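Local coordinates for hypothetical protein (Staphylococcus aureus subsp. aureus Mu50, PDB 4PEO) that is very likely a cysteine protease of the Prp family that removes the first nine residues of ribosomal protein bL27, a cleavage essential for growth, at residues V17-H22 against A39-S44; N46-L51 against Q80-T85. All coordinates share one frame; numbering follows the deposited sequence.

Contact 1 (V17-H22 against A39-S44); sequences VIMDGH and AVLFGS
Leu41 and Met19 meet end on, the thioether methyl Met19 CE lying 3.9 Å from Leu41 CD2 and 4.0 Å from Leu41 CB. The first two torsions of Met19 are extended, and the bend comes only at its last one (chi3 -74°), which turns CE onto the leucine. The same branch of Leu41 serves a second strand residue: Val17 CG1 sits 4.1 Å from Leu41 CD2, the two side chains passing alongside and pointing opposite ways. Val17 and Met19, two apart on the strand, therefore share one methyl of the helix. Just beyond the end of the strand, the His22 ring meets the ring of Phe42. Phe42 CZ comes 3.8 Å from His22 CD2; the planes stand 70° apart with centroids separated by 5.9 Å, an oblique pair. Phe42 CG lies beside its own backbone N, opposite the carbonyl carbon (chi1 -56°), which brings CZ to the histidine. No hydrogen bond spans the segments, so the join is wholly van der Waals. Behind this layer, Phe67 packs edge-to-face on Phe42 and also touches His22 and Leu41, while His22 NE2 makes a weak hydrogen bond to Gly64 O. His22 is the probable proton donor of the protease, and Phe42 packs beside its ring. Farther round the helix, Ser44 OG bonds to Val40 O at 2.7 Å. Strand 14-20 runs between strands 2-8 and 67-70, helix 36-51 lies across this face of the sheet, and Met86 of helix 77-96 touches both Val17 and Val40.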
loop_
_atom_site.group_PDB
_atom_site.type_symbol
_atom_site.label_atom_id
_atom_site.label_comp_id
_atom_site.label_asym_id
_atom_site.label_seq_id
_atom_site.Cartn_x
_atom_site.Cartn_y
_atom_site.Cartn_z
ATOM N N VAL B 17 1.764 14.664 1.491
ATOM C CA VAL B 17 1.290 14.045 0.263
ATOM C C VAL B 17 -0.096 14.642 0.083
ATOM O O VAL B 17 -0.893 14.587 1.027
ATOM C CB VAL B 17 1.237 12.494 0.342
ATOM C CG1 VAL B 17 0.574 11.906 -0.906
ATOM C CG2 VAL B 17 2.637 11.897 0.511
ATOM N N ILE B 18 -0.389 15.220 -1.094
ATOM C CA ILE B 18 -1.732 15.756 -1.348
ATOM C C ILE B 18 -2.268 15.118 -2.609
ATOM O O ILE B 18 -1.661 15.283 -3.668
ATOM C CB ILE B 18 -1.768 17.302 -1.457
ATOM C CG1 ILE B 18 -1.058 17.947 -0.238
ATOM C CG2 ILE B 18 -3.221 17.784 -1.617
ATOM C CD1 ILE B 18 -0.975 19.483 -0.239
ATOM N N MET B 19 -3.420 14.429 -2.508
ATOM C CA MET B 19 -4.061 13.833 -3.682
ATOM C C MET B 19 -5.305 14.635 -4.025
ATOM O O MET B 19 -6.118 14.945 -3.142
ATOM C CB MET B 19 -4.442 12.354 -3.435
ATOM C CG MET B 19 -5.145 11.688 -4.634
ATOM S SD MET B 19 -5.454 9.869 -4.444
ATOM C CE MET B 19 -3.898 9.308 -4.664
ATOM N N ASP B 20 -5.479 14.940 -5.316
ATOM C CA ASP B 20 -6.671 15.644 -5.767
ATOM C C ASP B 20 -7.127 15.085 -7.109
ATOM O O ASP B 20 -6.296 14.594 -7.875
ATOM C CB ASP B 20 -6.462 17.169 -5.800
ATOM C CG ASP B 20 -7.753 17.936 -6.056
ATOM O OD1 ASP B 20 -8.756 17.680 -5.336
ATOM O OD2 ASP B 20 -7.780 18.749 -6.999
ATOM N N GLY B 21 -8.440 15.111 -7.347
ATOM C CA GLY B 21 -9.040 14.594 -8.571
ATOM C C GLY B 21 -9.607 13.193 -8.437
ATOM O O GLY B 21 -10.247 12.697 -9.367
ATOM N N HIS B 22 -9.378 12.539 -7.284
ATOM C CA HIS B 22 -9.858 11.179 -7.006
ATOM C C HIS B 22 -11.375 11.131 -6.775
ATOM O O HIS B 22 -11.973 12.111 -6.327
ATOM C CB HIS B 22 -9.103 10.569 -5.811
ATOM C CG HIS B 22 -9.188 11.402 -4.568
ATOM N ND1 HIS B 22 -8.476 12.580 -4.440
ATOM C CD2 HIS B 22 -9.919 11.208 -3.444
ATOM C CE1 HIS B 22 -8.785 13.060 -3.246
ATOM N NE2 HIS B 22 -9.656 12.274 -2.612
ATOM N N ALA B 39 -7.512 3.470 -3.358
ATOM C CA ALA B 39 -7.324 2.315 -2.476
ATOM C C ALA B 39 -5.936 2.335 -1.840
ATOM O O ALA B 39 -5.806 2.061 -0.652
ATOM C CB ALA B 39 -7.534 1.018 -3.246
ATOM N N VAL B 40 -4.908 2.679 -2.630
ATOM C CA VAL B 40 -3.522 2.751 -2.154
ATOM C C VAL B 40 -3.384 3.878 -1.123
ATOM O O VAL B 40 -2.806 3.672 -0.056
ATOM C CB VAL B 40 -2.526 2.911 -3.340
ATOM C CG1 VAL B 40 -1.123 3.259 -2.840
ATOM C CG2 VAL B 40 -2.482 1.649 -4.190
ATOM N N LEU B 41 -3.919 5.049 -1.405
ATOM C CA LEU B 41 -3.813 6.154 -0.480
ATOM C C LEU B 41 -4.582 5.935 0.821
ATOM O O LEU B 41 -4.003 6.005 1.872
ATOM C CB LEU B 41 -4.239 7.428 -1.175
ATOM C CG LEU B 41 -4.033 8.798 -0.544
ATOM C CD1 LEU B 41 -4.477 8.970 0.873
ATOM C CD2 LEU B 41 -2.744 9.486 -0.921
ATOM N N PHE B 42 -5.883 5.661 0.726
ATOM C CA PHE B 42 -6.683 5.452 1.938
ATOM C C PHE B 42 -6.205 4.259 2.753
ATOM O O PHE B 42 -6.127 4.355 3.975
ATOM C CB PHE B 42 -8.189 5.381 1.627
ATOM C CG PHE B 42 -8.736 6.584 0.884
ATOM C CD1 PHE B 42 -8.356 7.875 1.238
ATOM C CD2 PHE B 42 -9.661 6.426 -0.139
ATOM C CE1 PHE B 42 -8.856 8.985 0.544
ATOM C CE2 PHE B 42 -10.161 7.534 -0.832
ATOM C CZ PHE B 42 -9.749 8.804 -0.491
ATOM N N GLY B 43 -5.816 3.181 2.066
ATOM C CA GLY B 43 -5.307 1.981 2.717
ATOM C C GLY B 43 -4.026 2.282 3.466
ATOM O O GLY B 43 -3.856 1.822 4.598
ATOM N N SER B 44 -3.136 3.099 2.865
ATOM C CA SER B 44 -1.866 3.470 3.511
ATOM C C SER B 44 -2.088 4.313 4.754
ATOM O O SER B 44 -1.436 4.066 5.765
ATOM C CB SER B 44 -0.928 4.169 2.537
ATOM O OG SER B 44 -0.644 3.269 1.480
#

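Contact 2 (N46-L51 against Q80-T85)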
loop_
_atom_site.group_PDB
_atom_site.type_symbol
_atom_site.label_atom_id
_atom_site.label_comp_id
_atom_site.label_asym_id
_atom_site.label_seq_id
_atom_site.Cartn_x
_atom_site.Cartn_y
_atom_site.Cartn_z
ATOM N N ASN B 46 -4.811 4.226 6.682
ATOM C CA ASN B 46 -5.322 3.277 7.669
ATOM C C ASN B 46 -4.204 2.412 8.258
ATOM O O ASN B 46 -4.243 2.096 9.453
ATOM C CB ASN B 46 -6.413 2.409 7.075
ATOM C CG ASN B 46 -7.715 3.145 6.855
ATOM O OD1 ASN B 46 -7.936 4.253 7.351
ATOM N ND2 ASN B 46 -8.609 2.542 6.098
ATOM N N ALA B 47 -3.198 2.057 7.431
ATOM C CA ALA B 47 -2.058 1.249 7.886
ATOM C C ALA B 47 -1.165 2.059 8.841
ATOM O O ALA B 47 -0.709 1.520 9.857
ATOM C CB ALA B 47 -1.243 0.748 6.692
ATOM N N ILE B 48 -0.916 3.341 8.530
ATOM C CA ILE B 48 -0.089 4.157 9.429
ATOM C C ILE B 48 -0.761 4.211 10.818
ATOM O O ILE B 48 -0.110 3.971 11.838
ATOM C CB ILE B 48 0.147 5.589 8.866
ATOM C CG1 ILE B 48 1.039 5.562 7.612
ATOM C CG2 ILE B 48 0.736 6.523 9.969
ATOM C CD1 ILE B 48 1.041 6.923 6.794
ATOM N N ILE B 49 -2.071 4.513 10.832
ATOM C CA ILE B 49 -2.858 4.629 12.068
ATOM C C ILE B 49 -2.973 3.301 12.832
ATOM O O ILE B 49 -2.812 3.278 14.056
ATOM C CB ILE B 49 -4.227 5.320 11.770
ATOM C CG1 ILE B 49 -3.996 6.779 11.291
ATOM C CG2 ILE B 49 -5.174 5.282 12.986
ATOM C CD1 ILE B 49 -5.201 7.447 10.556
ATOM N N GLY B 50 -3.223 2.220 12.106
ATOM C CA GLY B 50 -3.407 0.905 12.703
ATOM C C GLY B 50 -2.153 0.146 13.086
ATOM O O GLY B 50 -2.192 -0.657 14.023
ATOM N N LEU B 51 -1.035 0.379 12.374
ATOM C CA LEU B 51 0.206 -0.384 12.587
ATOM C C LEU B 51 1.347 0.345 13.271
ATOM O O LEU B 51 2.337 -0.303 13.627
ATOM C CB LEU B 51 0.717 -0.968 11.255
ATOM C CG LEU B 51 -0.290 -1.803 10.433
ATOM C CD1 LEU B 51 0.259 -2.114 9.053
ATOM C CD2 LEU B 51 -0.703 -3.084 11.166
ATOM N N GLN B 80 7.258 6.146 7.912
ATOM C CA GLN B 80 8.025 6.547 6.725
ATOM C C GLN B 80 8.095 5.410 5.696
ATOM O O GLN B 80 7.902 5.659 4.498
ATOM C CB GLN B 80 9.420 7.039 7.105
ATOM C CG GLN B 80 9.390 8.457 7.719
ATOM C CD GLN B 80 8.936 9.498 6.709
ATOM O OE1 GLN B 80 9.481 9.589 5.613
ATOM N NE2 GLN B 80 7.948 10.322 7.052
ATOM N N LEU B 81 8.299 4.169 6.163
ATOM C CA LEU B 81 8.313 3.013 5.255
ATOM C C LEU B 81 6.946 2.855 4.574
ATOM O O LEU B 81 6.887 2.578 3.375
ATOM C CB LEU B 81 8.684 1.721 5.997
ATOM C CG LEU B 81 8.784 0.467 5.134
ATOM C CD1 LEU B 81 9.857 0.614 4.050
ATOM C CD2 LEU B 81 9.050 -0.755 5.982
ATOM N N ILE B 82 5.851 3.036 5.324
ATOM C CA ILE B 82 4.501 2.946 4.748
ATOM C C ILE B 82 4.297 4.029 3.685
ATOM O O ILE B 82 3.758 3.754 2.609
ATOM C CB ILE B 82 3.419 2.967 5.860
ATOM C CG1 ILE B 82 3.550 1.689 6.744
ATOM C CG2 ILE B 82 2.007 3.051 5.231
ATOM C CD1 ILE B 82 2.676 1.715 8.025
ATOM N N LEU B 83 4.767 5.255 3.959
ATOM C CA LEU B 83 4.649 6.344 2.983
ATOM C C LEU B 83 5.479 6.058 1.729
ATOM O O LEU B 83 4.996 6.284 0.616
ATOM C CB LEU B 83 5.036 7.686 3.624
ATOM C CG LEU B 83 4.006 8.234 4.627
ATOM C CD1 LEU B 83 4.618 9.377 5.448
ATOM C CD2 LEU B 83 2.726 8.700 3.902
ATOM N N GLN B 84 6.677 5.533 1.891
ATOM C CA GLN B 84 7.489 5.169 0.768
ATOM C C GLN B 84 6.864 4.042 -0.029
ATOM O O GLN B 84 6.923 4.058 -1.203
ATOM C CB GLN B 84 8.858 4.783 1.223
ATOM C CG GLN B 84 9.541 5.908 1.949
ATOM C CD GLN B 84 10.882 6.170 1.398
ATOM O OE1 GLN B 84 11.685 5.242 1.208
ATOM N NE2 GLN B 84 11.149 7.429 1.110
ATOM N N THR B 85 6.240 3.100 0.658
ATOM C CA THR B 85 5.518 1.985 0.021
ATOM C C THR B 85 4.355 2.541 -0.806
ATOM O O THR B 85 4.146 2.105 -1.944
ATOM C CB THR B 85 5.035 0.979 1.088
ATOM O OG1 THR B 85 6.188 0.352 1.668
ATOM C CG2 THR B 85 4.090 -0.108 0.500
#
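Helices 46-51 and 80-85 run nearly antiparallel, their N-to-C directions 161° apart and their axes approaching to 9.8 Å, with Ile48 and Ile82 the nearest pair, CA atoms 6.7 Å apart. The isoleucines make the closest touch: Ile82 CG2 presses on Ile48 CG1 at 3.6 Å, and the two side chains cross at a slant. In Ile82 the CG1 branch lies beside the backbone N (chi1 -65°) and CG2 opposite that nitrogen; the CG1 arm carries CD1 to the backbone of the facing helix, 3.9 Å from Ala47 O, while CG2 takes the isoleucine. One side chain thus straddles Ala47 and Ile48, and Ala47 CB lies 4.2 Å from Ile82 CG2. Ile48 CD1 extends to Leu83 CD2 at 3.8 Å, these two side chains standing roughly perpendicular. The four touching residues are buried, and their meeting surface is almost entirely hydrocarbon, without a hydrogen bond from one helix to the other. Two nearby hydroxyls bond to backbone carbonyls: Thr85 OG1 to Leu81 O at 2.9 Å, standing above the carbonyl plane, and Thr52 OG1, just after the first helix, to Ile48 O. Glu54 and Pro56 lie against Ile48, and Ser71 against Leu83. Thr85 of the second subunit packs on Ala47, Leu51 and Ile82, so the interface between the subunits begins directly beside this seam. It is an antiparallel helix pair, part of the two-helix layer of the alpha/beta fold of Prp proteases, away from His22.

How the contacts relate
Both contacts draw on helix 36-51, in succession along its length: contact 1 ties its earlier turns to strand 14-20, and contact 2 ties its last turns to helix 77-96. Their centres lie about 13 Å apart, yet they meet directly where Ser44 O of contact 1 packs 3.6 Å from Ile82 CG2 of contact 2. Helix 36-51 thus packs on the sheet and on helix 77-96, which itself also touches the sheet. Contact 1 holds His22, the probable proton donor, whereas contact 2 lies away from it. Each reaches the second subunit, contact 1 through Val40 against its Val40 and contact 2 through Ile82 against its Thr85.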